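Local coordinates for protein sifA (Salmonella typhimurium, PDB 3CXB), which acts as a secreted virulence effector that binds host PLEKHM2 (SKIP) and is required for endosomal tubulation and formation of Salmonella-induced filaments, at residues R304-P307 with Q308-Q311; K209-S212 with G213-T217; V29-E32 with K33-D36. All coordinates share one frame; numbering follows the deposited sequence.

Contact 1. Residues R304-P307 with Q308-Q311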
ATOM      1  N   ARG A 304      -3.164   4.176  -4.570  1.00 36.45           N
ATOM      2  CA  ARG A 304      -4.008   3.054  -4.172  1.00 34.72           C
ATOM      3  C   ARG A 304      -3.913   1.956  -5.222  1.00 32.94           C
ATOM      4  O   ARG A 304      -4.922   1.425  -5.700  1.00 30.60           O
ATOM      5  CB  ARG A 304      -5.463   3.477  -4.014  1.00 30.81           C
ATOM      6  CG  ARG A 304      -6.177   2.694  -2.932  1.00 29.93           C
ATOM      7  CD  ARG A 304      -5.408   2.758  -1.579  1.00 31.85           C
ATOM      8  NE  ARG A 304      -4.984   4.116  -1.217  1.00 27.99           N
ATOM      9  CZ  ARG A 304      -5.813   5.108  -0.895  1.00 27.63           C
ATOM     10  NH1 ARG A 304      -5.332   6.304  -0.602  1.00 27.89           N
ATOM     11  NH2 ARG A 304      -7.120   4.908  -0.836  1.00 29.67           N
ATOM     12  N   ILE A 305      -2.670   1.650  -5.579  1.00 33.75           N
ATOM     13  CA  ILE A 305      -2.320   0.626  -6.547  1.00 32.71           C
ATOM     14  C   ILE A 305      -1.154  -0.114  -5.937  1.00 34.61           C
ATOM     15  O   ILE A 305      -0.281   0.490  -5.309  1.00 36.20           O
ATOM     16  CB  ILE A 305      -1.831   1.233  -7.866  1.00 31.37           C
ATOM     17  CG1 ILE A 305      -2.985   1.925  -8.577  1.00 30.86           C
ATOM     18  CG2 ILE A 305      -1.193   0.141  -8.747  1.00 31.14           C
ATOM     19  CD1 ILE A 305      -2.633   2.336  -9.983  1.00 28.08           C
ATOM     20  N   ASP A 306      -1.117  -1.418  -6.116  1.00 35.72           N
ATOM     21  CA  ASP A 306      -0.021  -2.181  -5.551  1.00 37.96           C
ATOM     22  C   ASP A 306       1.052  -2.303  -6.635  1.00 36.38           C
ATOM     23  O   ASP A 306       0.903  -3.047  -7.605  1.00 35.53           O
ATOM     24  CB  ASP A 306      -0.538  -3.556  -5.097  1.00 41.28           C
ATOM     25  CG  ASP A 306       0.526  -4.398  -4.410  1.00 43.97           C
ATOM     26  OD1 ASP A 306       0.175  -5.506  -3.942  1.00 47.87           O
ATOM     27  OD2 ASP A 306       1.704  -3.967  -4.338  1.00 45.28           O
ATOM     28  N   PRO A 307       2.138  -1.545  -6.493  1.00 33.00           N
ATOM     29  CA  PRO A 307       3.220  -1.590  -7.468  1.00 34.67           C
ATOM     30  C   PRO A 307       3.751  -2.999  -7.728  1.00 36.04           C
ATOM     31  O   PRO A 307       4.228  -3.286  -8.829  1.00 35.64           O
ATOM     32  CB  PRO A 307       4.268  -0.658  -6.860  1.00 35.10           C
ATOM     33  CG  PRO A 307       3.931  -0.655  -5.387  1.00 34.27           C
ATOM     34  CD  PRO A 307       2.440  -0.592  -5.421  1.00 33.83           C
ATOM     35  N   GLN A 308       3.653  -3.883  -6.730  1.00 37.64           N
ATOM     36  CA  GLN A 308       4.142  -5.263  -6.886  1.00 37.59           C
ATOM     37  C   GLN A 308       3.154  -6.090  -7.679  1.00 37.45           C
ATOM     38  O   GLN A 308       3.531  -7.023  -8.399  1.00 37.47           O
ATOM     39  CB  GLN A 308       4.377  -5.925  -5.525  1.00 39.90           C
ATOM     40  CG  GLN A 308       5.646  -5.489  -4.836  1.00 42.83           C
ATOM     41  CD  GLN A 308       6.893  -5.804  -5.640  1.00 46.09           C
ATOM     42  OE1 GLN A 308       7.310  -6.951  -5.748  1.00 48.56           O
ATOM     43  NE2 GLN A 308       7.495  -4.776  -6.212  1.00 51.35           N
ATOM     44  N   ALA A 309       1.882  -5.748  -7.540  1.00 36.88           N
ATOM     45  CA  ALA A 309       0.846  -6.457  -8.265  1.00 38.00           C
ATOM     46  C   ALA A 309       1.088  -6.204  -9.740  1.00 39.53           C
ATOM     47  O   ALA A 309       0.962  -7.111 -10.562  1.00 39.72           O
ATOM     48  CB  ALA A 309      -0.514  -5.941  -7.875  1.00 38.77           C
ATOM     49  N   ILE A 310       1.438  -4.967 -10.076  1.00 40.57           N
ATOM     50  CA  ILE A 310       1.693  -4.629 -11.468  1.00 44.72           C
ATOM     51  C   ILE A 310       2.910  -5.393 -11.991  1.00 45.43           C
ATOM     52  O   ILE A 310       2.866  -5.985 -13.075  1.00 42.77           O
ATOM     53  CB  ILE A 310       1.891  -3.102 -11.655  1.00 46.26           C
ATOM     54  CG1 ILE A 310       0.531  -2.396 -11.602  1.00 46.32           C
ATOM     55  CG2 ILE A 310       2.499  -2.813 -13.032  1.00 46.61           C
ATOM     56  CD1 ILE A 310      -0.281  -2.680 -10.370  1.00 48.47           C
ATOM     57  N   GLN A 311       3.985  -5.400 -11.212  1.00 46.48           N
ATOM     58  CA  GLN A 311       5.186  -6.115 -11.616  1.00 46.80           C
ATOM     59  C   GLN A 311       4.846  -7.562 -11.934  1.00 48.30           C
ATOM     60  O   GLN A 311       5.393  -8.133 -12.871  1.00 49.23           O
ATOM     61  CB  GLN A 311       6.235  -6.076 -10.511  1.00 44.33           C
ATOM     62  CG  GLN A 311       7.602  -6.570 -10.958  1.00 44.55           C
ATOM     63  CD  GLN A 311       8.641  -6.492  -9.854  1.00 44.75           C
ATOM     64  OE1 GLN A 311       8.570  -7.229  -8.876  1.00 47.14           O
ATOM     65  NE2 GLN A 311       9.602  -5.590 -10.000  1.00 46.32           N
TER
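Asp-306 sits with extended backbone angles immediately before helix 307-324, and its carbonyl O receives the helical bond from Ile-310 N at 3.2 Å, with a weak second bond from Ala-309 N. One residue on, Gln-311 N bonds to Pro-307 O, again at 3.2 Å, so the i to i+4 pattern is already in place in the first turn. The side chain of Asp-306 reaches forward onto this turn. With CG anti to the backbone N (chi1 -176°), its carboxylate lies beside the first turn, and OD2 takes the amide hydrogen of Gln-308 N at 3.1 Å, the donor standing well above the carboxylate plane. Aspartate suits the place because it is short enough to reach an amide that has no carbonyl of a preceding turn to bond, and its negative charge probably also interacts favourably with the positive end of the helix dipole. On the same turn, Asp-306 CB and Ala-309 CB are 3.7 Å apart, a small methyl fitting close against the cap. Pro-307 fills the first helical position, where a residue without an amide hydrogen costs no helical bond, and its buried ring packs on Tyr-205 of helix 197-220 and Phe-299 of helix 283-303. A hydrophobic staple spans the junction: the branch methyl CG2 of Ile-305, just before the cap, meets CD1 of Ile-310, inside the helix, and the two side chains cross obliquely. Ile-310 goes on to touch Ile-210. An aspartate N-cap with proline at N1 and a hydrophobic staple is a characteristic helix start.

Contact 2. Residues K209-S212 with G213-T217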
ATOM      1  N   LYS A 209       8.678  -0.521 -12.768  1.00 40.66           N
ATOM      2  CA  LYS A 209       8.317  -1.763 -12.099  1.00 38.34           C
ATOM      3  C   LYS A 209       8.037  -2.819 -13.169  1.00 38.97           C
ATOM      4  O   LYS A 209       8.449  -3.979 -13.057  1.00 35.86           O
ATOM      5  CB  LYS A 209       7.066  -1.550 -11.248  1.00 37.65           C
ATOM      6  CG  LYS A 209       7.100  -2.214  -9.890  1.00 37.72           C
ATOM      7  CD  LYS A 209       8.279  -1.732  -9.087  1.00 39.60           C
ATOM      8  CE  LYS A 209       8.100  -2.050  -7.608  1.00 42.45           C
ATOM      9  NZ  LYS A 209       9.384  -1.908  -6.854  1.00 43.49           N
ATOM     10  N   ILE A 210       7.348  -2.403 -14.220  1.00 39.72           N
ATOM     11  CA  ILE A 210       7.025  -3.319 -15.300  1.00 40.37           C
ATOM     12  C   ILE A 210       8.300  -3.811 -15.956  1.00 45.30           C
ATOM     13  O   ILE A 210       8.382  -4.966 -16.367  1.00 46.68           O
ATOM     14  CB  ILE A 210       6.098  -2.668 -16.353  1.00 37.81           C
ATOM     15  CG1 ILE A 210       4.732  -2.370 -15.719  1.00 33.35           C
ATOM     16  CG2 ILE A 210       5.902  -3.628 -17.511  1.00 32.85           C
ATOM     17  CD1 ILE A 210       3.857  -1.451 -16.504  1.00 29.99           C
ATOM     18  N   GLN A 211       9.300  -2.942 -16.048  1.00 49.39           N
ATOM     19  CA  GLN A 211      10.572  -3.345 -16.647  1.00 55.82           C
ATOM     20  C   GLN A 211      11.353  -4.335 -15.774  1.00 56.39           C
ATOM     21  O   GLN A 211      11.926  -5.296 -16.284  1.00 53.22           O
ATOM     22  CB  GLN A 211      11.441  -2.121 -16.944  1.00 62.84           C
ATOM     23  CG  GLN A 211      11.311  -1.634 -18.377  1.00 72.76           C
ATOM     24  CD  GLN A 211      11.645  -2.725 -19.395  1.00 77.01           C
ATOM     25  OE1 GLN A 211      12.733  -3.306 -19.367  1.00 80.61           O
ATOM     26  NE2 GLN A 211      10.711  -3.006 -20.296  1.00 80.35           N
ATOM     27  N   SER A 212      11.386  -4.095 -14.462  1.00 56.49           N
ATOM     28  CA  SER A 212      12.079  -5.001 -13.554  1.00 53.80           C
ATOM     29  C   SER A 212      11.456  -6.384 -13.727  1.00 53.13           C
ATOM     30  O   SER A 212      12.159  -7.361 -14.000  1.00 51.83           O
ATOM     31  CB  SER A 212      11.928  -4.527 -12.117  1.00 51.46           C
ATOM     32  OG  SER A 212      12.238  -3.152 -12.036  1.00 54.94           O
ATOM     33  N   GLY A 213      10.136  -6.463 -13.591  1.00 50.48           N
ATOM     34  CA  GLY A 213       9.474  -7.741 -13.760  1.00 50.38           C
ATOM     35  C   GLY A 213       9.905  -8.465 -15.030  1.00 50.64           C
ATOM     36  O   GLY A 213      10.129  -9.675 -15.026  1.00 52.65           O
ATOM     37  N   ILE A 214      10.030  -7.726 -16.127  1.00 51.74           N
ATOM     38  CA  ILE A 214      10.418  -8.330 -17.390  1.00 51.91           C
ATOM     39  C   ILE A 214      11.816  -8.904 -17.287  1.00 51.42           C
ATOM     40  O   ILE A 214      12.019 -10.104 -17.449  1.00 50.58           O
ATOM     41  CB  ILE A 214      10.396  -7.300 -18.552  1.00 52.75           C
ATOM     42  CG1 ILE A 214       9.008  -6.669 -18.663  1.00 52.04           C
ATOM     43  CG2 ILE A 214      10.746  -7.989 -19.879  1.00 48.96           C
ATOM     44  CD1 ILE A 214       7.908  -7.685 -18.907  1.00 55.35           C
ATOM     45  N   GLU A 215      12.778  -8.035 -17.013  1.00 52.54           N
ATOM     46  CA  GLU A 215      14.172  -8.438 -16.904  1.00 55.27           C
ATOM     47  C   GLU A 215      14.369  -9.558 -15.878  1.00 55.63           C
ATOM     48  O   GLU A 215      15.233 -10.417 -16.041  1.00 55.77           O
ATOM     49  CB  GLU A 215      15.025  -7.229 -16.525  1.00 57.27           C
ATOM     50  CG  GLU A 215      14.909  -6.061 -17.489  1.00 63.42           C
ATOM     51  CD  GLU A 215      15.665  -4.838 -17.009  1.00 68.20           C
ATOM     52  OE1 GLU A 215      15.413  -4.387 -15.862  1.00 71.28           O
ATOM     53  OE2 GLU A 215      16.510  -4.324 -17.778  1.00 69.09           O
ATOM     54  N   LYS A 216      13.557  -9.542 -14.825  1.00 55.96           N
ATOM     55  CA  LYS A 216      13.636 -10.544 -13.776  1.00 56.71           C
ATOM     56  C   LYS A 216      13.245 -11.941 -14.265  1.00 53.35           C
ATOM     57  O   LYS A 216      14.023 -12.888 -14.162  1.00 51.64           O
ATOM     58  CB  LYS A 216      12.733 -10.135 -12.606  1.00 61.78           C
ATOM     59  CG  LYS A 216      12.739 -11.109 -11.430  1.00 70.28           C
ATOM     60  CD  LYS A 216      11.853 -10.629 -10.286  1.00 78.81           C
ATOM     61  CE  LYS A 216      11.889 -11.593  -9.098  1.00 84.63           C
ATOM     62  NZ  LYS A 216      10.972 -11.167  -7.994  1.00 90.42           N
ATOM     63  N   THR A 217      12.030 -12.063 -14.788  1.00 50.78           N
ATOM     64  CA  THR A 217      11.536 -13.334 -15.287  1.00 49.30           C
ATOM     65  C   THR A 217      12.434 -13.867 -16.411  1.00 53.22           C
ATOM     66  O   THR A 217      12.576 -15.080 -16.580  1.00 51.56           O
ATOM     67  CB  THR A 217      10.087 -13.184 -15.810  1.00 44.85           C
ATOM     68  OG1 THR A 217       9.253 -12.679 -14.766  1.00 41.58           O
ATOM     69  CG2 THR A 217       9.529 -14.527 -16.269  1.00 42.23           C
TER
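Within helix 197-220, residues 209-217 form two turns of regular alpha-helix, in which the carbonyls of residues 209 to 213 each accept from the amide four residues later. Gly-213 N meets Lys-209 O at 3.0 Å in an almost straight bond (176°), and Glu-215 N is held by Gln-211 O at the same length. Lys-216 N bonds to Ser-212 O in the same way. Next, Gly-213 O accepts twice, from Thr-217 N and from Thr-217 OG1, each at 3.1 Å and from opposite faces of the carbonyl plane; threonine suits this place because its hydroxyl can turn back onto the helix backbone. Ser-212 does likewise, its OG bonding to Ala-208 O. Gln-211, which also touches Phe-235, is bent at chi2 (-57°), which brings OE1 to 4.0 Å from Glu-215 CG, the amide and carboxylate planes lying steeply to one another. Ile-210 and Ile-214, one turn apart, are only loosely in touch with each other; both pack on helix 228-241, and Ile-210 also on Ile-310, while Lys-209 makes a salt bridge with Asp-296. A helix packed between two others, 228-241 and 307-324, with Glu-215 and Lys-216 on its exposed side, is the arrangement of a helical bundle.

Contact 3. Residues V29-E32 with K33-D36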
ATOM      1  N   VAL A  29     -27.341  -6.299  11.580  1.00 50.06           N
ATOM      2  CA  VAL A  29     -27.430  -5.229  12.550  1.00 48.02           C
ATOM      3  C   VAL A  29     -26.466  -4.111  12.144  1.00 47.29           C
ATOM      4  O   VAL A  29     -26.758  -2.935  12.328  1.00 47.92           O
ATOM      5  CB  VAL A  29     -27.107  -5.746  13.988  1.00 50.46           C
ATOM      6  CG1 VAL A  29     -25.806  -6.474  13.989  1.00 54.47           C
ATOM      7  CG2 VAL A  29     -27.034  -4.595  14.974  1.00 49.79           C
ATOM      8  N   LEU A  30     -25.326  -4.471  11.568  1.00 45.73           N
ATOM      9  CA  LEU A  30     -24.359  -3.454  11.176  1.00 42.70           C
ATOM     10  C   LEU A  30     -24.841  -2.737   9.941  1.00 43.83           C
ATOM     11  O   LEU A  30     -24.726  -1.521   9.831  1.00 40.82           O
ATOM     12  CB  LEU A  30     -22.993  -4.071  10.881  1.00 39.42           C
ATOM     13  CG  LEU A  30     -22.040  -3.068  10.225  1.00 35.54           C
ATOM     14  CD1 LEU A  30     -21.850  -1.874  11.140  1.00 37.64           C
ATOM     15  CD2 LEU A  30     -20.723  -3.706   9.951  1.00 31.63           C
ATOM     16  N   TRP A  31     -25.392  -3.510   9.014  1.00 44.84           N
ATOM     17  CA  TRP A  31     -25.868  -2.944   7.770  1.00 48.00           C
ATOM     18  C   TRP A  31     -27.047  -2.019   7.983  1.00 49.85           C
ATOM     19  O   TRP A  31     -27.158  -0.986   7.322  1.00 50.36           O
ATOM     20  CB  TRP A  31     -26.245  -4.047   6.791  1.00 48.56           C
ATOM     21  CG  TRP A  31     -26.639  -3.507   5.458  1.00 49.54           C
ATOM     22  CD1 TRP A  31     -27.870  -3.583   4.876  1.00 49.71           C
ATOM     23  CD2 TRP A  31     -25.813  -2.757   4.562  1.00 50.15           C
ATOM     24  NE1 TRP A  31     -27.867  -2.924   3.675  1.00 51.07           N
ATOM     25  CE2 TRP A  31     -26.615  -2.408   3.455  1.00 51.75           C
ATOM     26  CE3 TRP A  31     -24.474  -2.340   4.589  1.00 48.56           C
ATOM     27  CZ2 TRP A  31     -26.123  -1.663   2.383  1.00 49.63           C
ATOM     28  CZ3 TRP A  31     -23.987  -1.597   3.526  1.00 47.66           C
ATOM     29  CH2 TRP A  31     -24.812  -1.268   2.438  1.00 48.84           C
ATOM     30  N   GLU A  32     -27.929  -2.386   8.907  1.00 51.22           N
ATOM     31  CA  GLU A  32     -29.092  -1.568   9.189  1.00 51.23           C
ATOM     32  C   GLU A  32     -28.679  -0.247   9.808  1.00 50.17           C
ATOM     33  O   GLU A  32     -29.466   0.687   9.863  1.00 51.29           O
ATOM     34  CB  GLU A  32     -30.042  -2.289  10.138  1.00 52.16           C
ATOM     35  CG  GLU A  32     -31.502  -1.996   9.854  1.00 55.91           C
ATOM     36  CD  GLU A  32     -31.855  -2.254   8.401  1.00 58.93           C
ATOM     37  OE1 GLU A  32     -31.512  -3.350   7.895  1.00 60.23           O
ATOM     38  OE2 GLU A  32     -32.472  -1.366   7.769  1.00 61.56           O
ATOM     39  N   LYS A  33     -27.442  -0.155  10.268  1.00 50.58           N
ATOM     40  CA  LYS A  33     -26.989   1.082  10.876  1.00 52.61           C
ATOM     41  C   LYS A  33     -26.054   1.885   9.982  1.00 54.12           C
ATOM     42  O   LYS A  33     -25.904   3.094  10.163  1.00 53.70           O
ATOM     43  CB  LYS A  33     -26.295   0.782  12.207  1.00 56.33           C
ATOM     44  CG  LYS A  33     -27.227   0.162  13.249  1.00 62.20           C
ATOM     45  CD  LYS A  33     -26.571  -0.001  14.613  1.00 64.25           C
ATOM     46  CE  LYS A  33     -27.585  -0.539  15.620  1.00 68.09           C
ATOM     47  NZ  LYS A  33     -27.036  -0.658  17.002  1.00 71.24           N
ATOM     48  N   ILE A  34     -25.428   1.210   9.020  1.00 53.61           N
ATOM     49  CA  ILE A  34     -24.467   1.846   8.115  1.00 51.63           C
ATOM     50  C   ILE A  34     -25.108   2.069   6.735  1.00 53.25           C
ATOM     51  O   ILE A  34     -24.682   2.923   5.956  1.00 49.85           O
ATOM     52  CB  ILE A  34     -23.164   0.954   8.009  1.00 53.39           C
ATOM     53  CG1 ILE A  34     -21.947   1.805   7.647  1.00 52.61           C
ATOM     54  CG2 ILE A  34     -23.333  -0.125   6.968  1.00 49.15           C
ATOM     55  CD1 ILE A  34     -21.569   2.804   8.722  1.00 55.38           C
ATOM     56  N   LYS A  35     -26.159   1.299   6.482  1.00 54.86           N
ATOM     57  CA  LYS A  35     -26.937   1.325   5.253  1.00 59.23           C
ATOM     58  C   LYS A  35     -27.131   2.680   4.590  1.00 64.04           C
ATOM     59  O   LYS A  35     -26.883   2.828   3.394  1.00 62.08           O
ATOM     60  CB  LYS A  35     -28.304   0.731   5.548  1.00 58.67           C
ATOM     61  CG  LYS A  35     -29.250   0.669   4.385  1.00 58.32           C
ATOM     62  CD  LYS A  35     -30.615   0.186   4.850  1.00 54.90           C
ATOM     63  CE  LYS A  35     -31.211   1.147   5.861  1.00 53.47           C
ATOM     64  NZ  LYS A  35     -32.615   0.794   6.167  1.00 53.85           N
ATOM     65  N   ASP A  36     -27.591   3.656   5.361  1.00 69.64           N
ATOM     66  CA  ASP A  36     -27.866   4.980   4.819  1.00 74.43           C
ATOM     67  C   ASP A  36     -26.629   5.827   4.642  1.00 74.29           C
ATOM     68  O   ASP A  36     -26.715   6.969   4.208  1.00 73.85           O
ATOM     69  CB  ASP A  36     -28.871   5.722   5.704  1.00 79.61           C
ATOM     70  CG  ASP A  36     -30.175   4.956   5.874  1.00 85.63           C
ATOM     71  OD1 ASP A  36     -30.826   4.621   4.857  1.00 87.50           O
ATOM     72  OD2 ASP A  36     -30.546   4.692   7.039  1.00 91.31           O
TER
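Lys-35 NZ and Glu-32 OE2 form a salt bridge 2.7 Å long, the ammonium meeting the oxygen nearly along its C-O axis. The two chains run side by side, and each is bent to make the meeting possible: Glu-32 at chi2 (53°) and Lys-35 at chi3 (62°). Oppositely charged residues at i and i+3 suit this partly exposed side of the helix, since that spacing puts both on the same side. In the backbone, Leu-30 O accepts two amides, Ile-34 N at 2.9 Å in the carbonyl plane and Lys-33 N at 3.1 Å from well above it. Such a three-residue bond beside the four-residue one is consistent with helix 25-34 tightening toward the 3-10 turn that begins at Lys-35, as is common at helix C-termini. Over this turn lies the indole of Trp-31: Lys-35 CA stands 4.1 Å from the centroid of the six-membered ring, almost on its normal, in a CH-pi contact, while Lys-35 CG comes near NE1. Lysine serves well here, its aliphatic part lying against the ring and its charge reaching on to the glutamate. Lys-23 adds a cation-pi contact to the same indole. Ile-34 CG2 approaches Trp-31 CE3 obliquely, the two side chains crossing at about a right angle. Leu-30 CD1 reaches the CB of Ile-34 at 4.4 Å, and Leu-30 and Trp-31 both continue onto Leu-50. At the outer margin Lys-33, extended, runs alongside Val-29, its CE against the valine CG2.

From the N terminus, contact 3 comes first, at the end of helix 25-34, where its side chains pack that helix on helix 42-54; contact 2 follows in the second half of helix 197-220, and contact 1 last, at the start of helix 307-324. Each is local, so none closes a long loop, and the three follow in series without nesting or crossing. Contacts 1 and 2 nevertheless touch in space: Gln-308 and Gln-311 of contact 1 pack on Lys-209 and Ser-212 of contact 2, joining helices 307-324 and 197-220. Contact 3 stands apart, its nearest atoms about 17 Å from contact 1 and about 34 Å from contact 2, on the opposite side of the chain's centre from contact 2.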